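Local coordinates for centromeric protein-C, isoform A (Drosophila melanogaster, PDB 6O2K) that probably acts as an adaptor between centromeric chromatin and other kinetochore proteins, here represented by its dimeric cupin domain, at residues Arg68-Lys74 with Gln128-Val134; Leu87-Glu93 with Leu111-Ile117. All blocks are in the same frame, centred on the assembly; numbering follows the deposited sequence. Where two conformers were deposited one is given.

In the fold
Both contacts lie in the cupin barrel of CENP-C, where the chain crosses between the two antiparallel sheets; 68-74 and 87-93 cross one way, 128-134 and 111-117 the other. Contact 1 joins the connections 68-74 and 128-134. Contact 2 joins the corner at Q90 to the type II turn R112-D115 and is nested in the chain loop that contact 1 closes. Their centres are about 13 Å apart, and they touch directly. A130 N lies 2.9 Å from E93 O, a probable hydrogen bond, and V134 O packs 3.6 Å from F91 CD1. Contact 1 is near the surface, contact 2 is mostly buried. Both reach the second subunit: K133 makes a salt bridge to its D5, and M116 and I117 pair with one of its strands.

Contact 1: Arg68-Lys74 with Gln128-Val134; sequences RFKPYQK and QNAIDKV
Two connections between the sheets of the cupin barrel meet here. Strand 64-69 ends at F69, and a type II turn from K70 to Q73 leads into strand 74-79. Y72 takes phi/psi 60/13, and Q73 N bonds K70 O at 3.0 Å. Strand 124-129 runs into the loop 130-134. K74 and Q128 form an antiparallel non-hydrogen-bonded pair, CA-CA 4.2 Å. Next to it, N129 N donates to Q73 O at 2.9 Å.

N129 is the central side chain. With chi1 t and chi2 -8°, its ND2 donates to K70 O at 2.8 Å and to K133 O at 2.7 Å. Its OD1 accepts from I131 N at 3.3 Å, an Asx turn. Q128 is extended (t, t), and its NE2 reaches Y72 O at 3.1 Å. Q73, also t, t, extends across the turn, and its OE1 accepts from K70 N at 2.9 Å; its NE2 bonds G50 O.

The m rotamer of Y72 lays one ring face over I131 C and D132 N, with CE2 3.7 Å from D132 CB. Y72 N donates to I131 O at 3.2 Å. R68 points its guanidinium to helix 6-19 and D52, while its CG packs 3.6 Å from V134 CG1.

Contact 2: Leu87-Glu93 with Leu111-Ile117; sequences LLVQFGE and LRVGDMI
The backbone pairing is antiparallel. L87 and I117 form a hydrogen-bonded pair, CA-CA 5.3 Å, with L87 N to I117 O and I117 N to L87 O both 2.9 Å. L88 and M116 form the next, non-hydrogen-bonded pair, CA-CA 4.3 Å. V89 N then donates to D115 O at 3.0 Å, and G114 N to V89 O at 2.9 Å.

Both segments turn here. Q90 and F91 face V136 as a classic beta bulge, and the chain turns its corner at Q90. R112 to D115 is a type II turn, closed by D115 N to R112 O at 2.9 Å. D115, chi1 m, also accepts from R112 N on OD2 at 2.9 Å; its OD1 bonds A40 N of the second subunit. G92 (94/-150) and G114 (85/-10) adopt angles at which a CB would clash with the preceding carbonyl.

Apolar side chains also meet. V89, chi1 t, points toward 111-117, with CG2 3.6 Å from L111 CB and CG1 3.6 Å from V113 CA. L87 CB meets I117 CG2, and L88 CD1 meets M116 CB, both at 3.8 Å.

Polar links close the far end. A water bridges G92 O (2.7 Å) and V113 N (3.0 Å). E93, extended (t, t), makes a salt bridge from OE2 to R112 NH1 at 2.9 Å.

M116 and I117 also pair with a strand of the second subunit, so the sheet continues across the dimer. Such a corner and turn, side by side where the chain crosses between the sheets in opposite directions, fit the antiparallel beta barrel of the cupin fold.

Contact 1: Arg68-Lys74 with Gln128-Val134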
loop_
_atom_site.group_PDB
_atom_site.type_symbol
_atom_site.label_atom_id
_atom_site.label_comp_id
_atom_site.label_asym_id
_atom_site.label_seq_id
_atom_site.Cartn_x
_atom_site.Cartn_y
_atom_site.Cartn_z
ATOM N N ARG B 68 12.744 3.781 -1.710
ATOM C CA ARG B 68 13.242 3.602 -3.066
ATOM C C ARG B 68 14.709 3.203 -2.969
ATOM O O ARG B 68 15.528 3.947 -2.391
ATOM C CB ARG B 68 13.085 4.886 -3.891
ATOM C CG ARG B 68 13.632 4.787 -5.304
ATOM C CD ARG B 68 13.966 6.168 -5.868
ATOM N NE ARG B 68 12.780 6.849 -6.376
ATOM C CZ ARG B 68 12.643 8.168 -6.440
ATOM N NH1 ARG B 68 11.532 8.689 -6.929
ATOM N NH2 ARG B 68 13.612 8.970 -6.013
ATOM N N PHE B 69 15.022 2.029 -3.518
ATOM C CA PHE B 69 16.347 1.432 -3.460
ATOM C C PHE B 69 16.975 1.454 -4.840
ATOM O O PHE B 69 16.366 1.009 -5.822
ATOM C CB PHE B 69 16.310 -0.024 -2.988
ATOM C CG PHE B 69 16.111 -0.201 -1.509
ATOM C CD1 PHE B 69 14.904 0.128 -0.918
ATOM C CD2 PHE B 69 17.122 -0.744 -0.720
ATOM C CE1 PHE B 69 14.698 -0.075 0.444
ATOM C CE2 PHE B 69 16.932 -0.947 0.648
ATOM C CZ PHE B 69 15.717 -0.596 1.228
ATOM N N LYS B 70 18.214 1.914 -4.888
ATOM C CA LYS B 70 19.016 1.844 -6.074
ATOM C C LYS B 70 19.364 0.387 -6.368
ATOM O O LYS B 70 19.204 -0.476 -5.506
ATOM C CB LYS B 70 20.275 2.670 -5.870
ATOM C CG LYS B 70 19.964 4.084 -5.623
ATOM C CD LYS B 70 19.325 4.536 -6.883
ATOM C CE LYS B 70 19.030 6.000 -6.762
ATOM N NZ LYS B 70 18.380 6.391 -8.018
ATOM N N PRO B 71 19.850 0.075 -7.570
ATOM C CA PRO B 71 20.193 -1.322 -7.876
ATOM C C PRO B 71 21.137 -1.918 -6.846
ATOM O O PRO B 71 22.183 -1.349 -6.535
ATOM C CB PRO B 71 20.857 -1.230 -9.254
ATOM C CG PRO B 71 20.258 -0.046 -9.878
ATOM C CD PRO B 71 19.979 0.936 -8.763
ATOM N N TYR B 72 20.737 -3.063 -6.287
ATOM C CA TYR B 72 21.508 -3.835 -5.315
ATOM C C TYR B 72 21.819 -3.062 -4.038
ATOM O O TYR B 72 22.662 -3.502 -3.247
ATOM C CB TYR B 72 22.822 -4.353 -5.914
ATOM C CG TYR B 72 22.657 -5.337 -7.048
ATOM C CD1 TYR B 72 21.886 -6.480 -6.898
ATOM C CD2 TYR B 72 23.291 -5.127 -8.267
ATOM C CE1 TYR B 72 21.746 -7.386 -7.930
ATOM C CE2 TYR B 72 23.154 -6.024 -9.306
ATOM C CZ TYR B 72 22.383 -7.155 -9.130
ATOM O OH TYR B 72 22.243 -8.054 -10.163
ATOM N N GLN B 73 21.172 -1.925 -3.814
ATOM C CA GLN B 73 21.465 -1.124 -2.638
ATOM C C GLN B 73 21.006 -1.831 -1.367
ATOM O O GLN B 73 19.979 -2.521 -1.352
ATOM C CB GLN B 73 20.799 0.243 -2.753
ATOM C CG GLN B 73 21.228 1.203 -1.664
ATOM C CD GLN B 73 20.707 2.599 -1.894
ATOM O OE1 GLN B 73 19.673 2.791 -2.533
ATOM N NE2 GLN B 73 21.424 3.590 -1.375
ATOM N N LYS B 74 21.780 -1.650 -0.294
ATOM C CA LYS B 74 21.468 -2.186 1.024
ATOM C C LYS B 74 21.021 -1.070 1.955
ATOM O O LYS B 74 21.603 0.024 1.954
ATOM C CB LYS B 74 22.684 -2.868 1.655
ATOM C CG LYS B 74 23.345 -3.959 0.845
ATOM C CD LYS B 74 24.594 -4.456 1.588
ATOM C CE LYS B 74 25.158 -5.737 0.990
ATOM N NZ LYS B 74 26.413 -6.156 1.666
ATOM N N GLN B 128 17.998 -5.530 1.356
ATOM C CA GLN B 128 18.802 -5.309 0.153
ATOM C C GLN B 128 17.936 -5.496 -1.084
ATOM O O GLN B 128 17.211 -6.488 -1.194
ATOM C CB GLN B 128 19.997 -6.265 0.074
ATOM C CG GLN B 128 20.899 -6.025 -1.143
ATOM C CD GLN B 128 22.302 -6.623 -0.963
ATOM O OE1 GLN B 128 22.495 -7.560 -0.187
ATOM N NE2 GLN B 128 23.282 -6.074 -1.682
ATOM N N ASN B 129 18.001 -4.529 -1.993
ATOM C CA ASN B 129 17.458 -4.684 -3.339
ATOM C C ASN B 129 18.100 -5.893 -4.004
ATOM O O ASN B 129 19.324 -5.958 -4.129
ATOM C CB ASN B 129 17.746 -3.412 -4.141
ATOM C CG ASN B 129 17.015 -3.363 -5.474
ATOM O OD1 ASN B 129 16.384 -4.336 -5.904
ATOM N ND2 ASN B 129 17.113 -2.214 -6.145
ATOM N N ALA B 130 17.288 -6.852 -4.429
ATOM C CA ALA B 130 17.816 -8.101 -4.964
ATOM C C ALA B 130 18.143 -8.051 -6.455
ATOM O O ALA B 130 18.679 -9.035 -6.980
ATOM C CB ALA B 130 16.830 -9.244 -4.710
ATOM N N ILE B 131 17.862 -6.949 -7.152
ATOM C CA ILE B 131 17.997 -6.907 -8.606
ATOM C C ILE B 131 18.729 -5.647 -9.058
ATOM O O ILE B 131 18.903 -4.686 -8.306
ATOM C CB ILE B 131 16.634 -6.997 -9.311
ATOM C CG1 ILE B 131 15.693 -5.926 -8.764
ATOM C CG2 ILE B 131 16.048 -8.380 -9.140
ATOM C CD1 ILE B 131 14.400 -5.811 -9.521
ATOM N N ASP B 132 19.120 -5.654 -10.340
ATOM C CA ASP B 132 19.897 -4.584 -10.956
ATOM C C ASP B 132 19.007 -3.465 -11.504
ATOM O O ASP B 132 19.348 -2.815 -12.507
ATOM C CB ASP B 132 20.791 -5.181 -12.048
ATOM C CG ASP B 132 21.777 -4.178 -12.638
ATOM O OD1 ASP B 132 22.312 -4.457 -13.731
ATOM O OD2 ASP B 132 22.023 -3.124 -12.011
ATOM N N LYS B 133 17.862 -3.236 -10.872
ATOM C CA LYS B 133 16.973 -2.129 -11.187
ATOM C C LYS B 133 16.508 -1.498 -9.881
ATOM O O LYS B 133 16.599 -2.101 -8.809
ATOM C CB LYS B 133 15.751 -2.583 -11.990
ATOM C CG LYS B 133 16.052 -3.365 -13.252
ATOM C CD LYS B 133 14.825 -4.150 -13.715
ATOM C CE LYS B 133 13.532 -3.456 -13.307
ATOM N NZ LYS B 133 13.046 -2.520 -14.357
ATOM N N VAL B 134 15.982 -0.277 -9.980
ATOM C CA VAL B 134 15.411 0.358 -8.804
ATOM C C VAL B 134 14.214 -0.458 -8.335
ATOM O O VAL B 134 13.334 -0.807 -9.132
ATOM C CB VAL B 134 15.006 1.805 -9.116
ATOM C CG1 VAL B 134 14.175 2.371 -7.976
ATOM C CG2 VAL B 134 16.232 2.657 -9.347
#

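Contact 2: Leu87-Glu93 with Leu111-Ile117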
loop_
_atom_site.group_PDB
_atom_site.type_symbol
_atom_site.label_atom_id
_atom_site.label_comp_id
_atom_site.label_asym_id
_atom_site.label_seq_id
_atom_site.Cartn_x
_atom_site.Cartn_y
_atom_site.Cartn_z
ATOM N N LEU B 87 6.454 -4.444 5.650
ATOM C CA LEU B 87 7.111 -4.084 4.399
ATOM C C LEU B 87 6.389 -4.791 3.258
ATOM O O LEU B 87 6.306 -6.026 3.238
ATOM C CB LEU B 87 8.591 -4.464 4.437
ATOM C CG LEU B 87 9.428 -3.882 5.591
ATOM C CD1 LEU B 87 10.835 -4.469 5.582
ATOM C CD2 LEU B 87 9.500 -2.355 5.496
ATOM N N LEU B 88 5.875 -4.010 2.311
ATOM C CA LEU B 88 5.058 -4.521 1.218
ATOM C C LEU B 88 5.669 -4.073 -0.102
ATOM O O LEU B 88 5.729 -2.867 -0.380
ATOM C CB LEU B 88 3.616 -4.023 1.353
ATOM C CG LEU B 88 2.616 -4.355 0.251
ATOM C CD1 LEU B 88 2.444 -5.858 0.107
ATOM C CD2 LEU B 88 1.287 -3.697 0.591
ATOM N N VAL B 89 6.095 -5.033 -0.922
ATOM C CA VAL B 89 6.843 -4.707 -2.134
ATOM C C VAL B 89 5.909 -4.095 -3.177
ATOM O O VAL B 89 4.884 -4.683 -3.549
ATOM C CB VAL B 89 7.566 -5.944 -2.679
ATOM C CG1 VAL B 89 8.266 -5.620 -3.984
ATOM C CG2 VAL B 89 8.587 -6.436 -1.647
ATOM N N GLN B 90 6.264 -2.897 -3.647
ATOM C CA GLN B 90 5.533 -2.188 -4.693
ATOM C C GLN B 90 6.106 -2.439 -6.070
ATOM O O GLN B 90 5.356 -2.431 -7.063
ATOM C CB GLN B 90 5.550 -0.682 -4.427
ATOM C CG GLN B 90 4.909 -0.305 -3.118
ATOM C CD GLN B 90 3.419 -0.524 -3.173
ATOM O OE1 GLN B 90 2.725 0.095 -3.974
ATOM N NE2 GLN B 90 2.921 -1.421 -2.328
ATOM N N PHE B 91 7.420 -2.634 -6.159
ATOM C CA PHE B 91 8.027 -2.942 -7.448
ATOM C C PHE B 91 9.372 -3.593 -7.184
ATOM O O PHE B 91 10.102 -3.168 -6.286
ATOM C CB PHE B 91 8.209 -1.682 -8.314
ATOM C CG PHE B 91 8.713 -1.969 -9.708
ATOM C CD1 PHE B 91 10.072 -1.992 -9.977
ATOM C CD2 PHE B 91 7.827 -2.232 -10.743
ATOM C CE1 PHE B 91 10.537 -2.272 -11.250
ATOM C CE2 PHE B 91 8.284 -2.499 -12.030
ATOM C CZ PHE B 91 9.635 -2.524 -12.288
ATOM N N GLY B 92 9.692 -4.619 -7.956
ATOM C CA GLY B 92 11.010 -5.217 -7.834
ATOM C C GLY B 92 11.080 -6.403 -6.899
ATOM O O GLY B 92 10.100 -7.132 -6.733
ATOM N N GLU B 93 12.243 -6.601 -6.282
ATOM C CA GLU B 93 12.514 -7.774 -5.458
ATOM C C GLU B 93 13.448 -7.367 -4.325
ATOM O O GLU B 93 14.373 -6.568 -4.539
ATOM C CB GLU B 93 13.151 -8.891 -6.303
ATOM C CG GLU B 93 13.215 -10.276 -5.653
ATOM C CD GLU B 93 13.885 -11.306 -6.561
ATOM O OE1 GLU B 93 13.939 -11.072 -7.790
ATOM O OE2 GLU B 93 14.378 -12.338 -6.053
ATOM N N LEU B 111 11.271 -11.379 -1.124
ATOM C CA LEU B 111 9.960 -10.797 -1.385
ATOM C C LEU B 111 9.890 -10.273 -2.815
ATOM O O LEU B 111 10.760 -9.501 -3.249
ATOM C CB LEU B 111 9.642 -9.664 -0.402
ATOM C CG LEU B 111 9.787 -9.972 1.111
ATOM C CD1 LEU B 111 9.591 -8.697 1.906
ATOM C CD2 LEU B 111 8.782 -11.023 1.563
ATOM N N ARG B 112 8.842 -10.670 -3.531
ATOM C CA ARG B 112 8.540 -10.122 -4.848
ATOM C C ARG B 112 7.310 -9.227 -4.741
ATOM O O ARG B 112 6.718 -9.070 -3.677
ATOM C CB ARG B 112 8.317 -11.234 -5.876
ATOM C CG ARG B 112 9.585 -11.961 -6.276
ATOM C CD ARG B 112 9.300 -13.313 -6.907
ATOM N NE ARG B 112 9.880 -14.394 -6.116
ATOM C CZ ARG B 112 11.181 -14.669 -6.060
ATOM N NH1 ARG B 112 12.052 -13.948 -6.757
ATOM N NH2 ARG B 112 11.614 -15.671 -5.306
ATOM N N VAL B 113 6.914 -8.646 -5.873
ATOM C CA VAL B 113 5.898 -7.605 -5.833
ATOM C C VAL B 113 4.599 -8.144 -5.240
ATOM O O VAL B 113 4.147 -9.251 -5.566
ATOM C CB VAL B 113 5.695 -7.016 -7.239
ATOM C CG1 VAL B 113 5.037 -8.031 -8.181
ATOM C CG2 VAL B 113 4.893 -5.722 -7.146
ATOM N N GLY B 114 4.014 -7.365 -4.328
ATOM C CA GLY B 114 2.816 -7.746 -3.616
ATOM C C GLY B 114 3.053 -8.592 -2.385
ATOM O O GLY B 114 2.100 -8.818 -1.614
ATOM N N ASP B 115 4.279 -9.074 -2.171
ATOM C CA ASP B 115 4.597 -9.817 -0.955
ATOM C C ASP B 115 4.816 -8.852 0.206
ATOM O O ASP B 115 5.278 -7.721 0.022
ATOM C CB ASP B 115 5.857 -10.674 -1.145
ATOM C CG ASP B 115 5.694 -11.750 -2.189
ATOM O OD1 ASP B 115 4.550 -12.013 -2.630
ATOM O OD2 ASP B 115 6.728 -12.346 -2.575
ATOM N N MET B 116 4.507 -9.318 1.411
ATOM C CA MET B 116 4.629 -8.527 2.629
ATOM C C MET B 116 5.346 -9.320 3.721
ATOM O O MET B 116 5.241 -10.550 3.799
ATOM C CB MET B 116 3.238 -8.088 3.140
ATOM C CG MET B 116 3.274 -7.150 4.332
ATOM S SD MET B 116 3.072 -8.108 5.859
ATOM C CE MET B 116 1.396 -8.631 5.629
ATOM N N ILE B 117 6.082 -8.604 4.569
ATOM C CA ILE B 117 6.643 -9.186 5.783
ATOM C C ILE B 117 6.288 -8.299 6.971
ATOM O O ILE B 117 6.302 -7.070 6.872
ATOM C CB ILE B 117 8.173 -9.395 5.670
ATOM C CG1 ILE B 117 8.686 -10.221 6.860
ATOM C CG2 ILE B 117 8.910 -8.055 5.593
ATOM C CD1 ILE B 117 10.148 -10.677 6.696
HETATM O O HOH W 1 8.469 -8.373 -8.419
#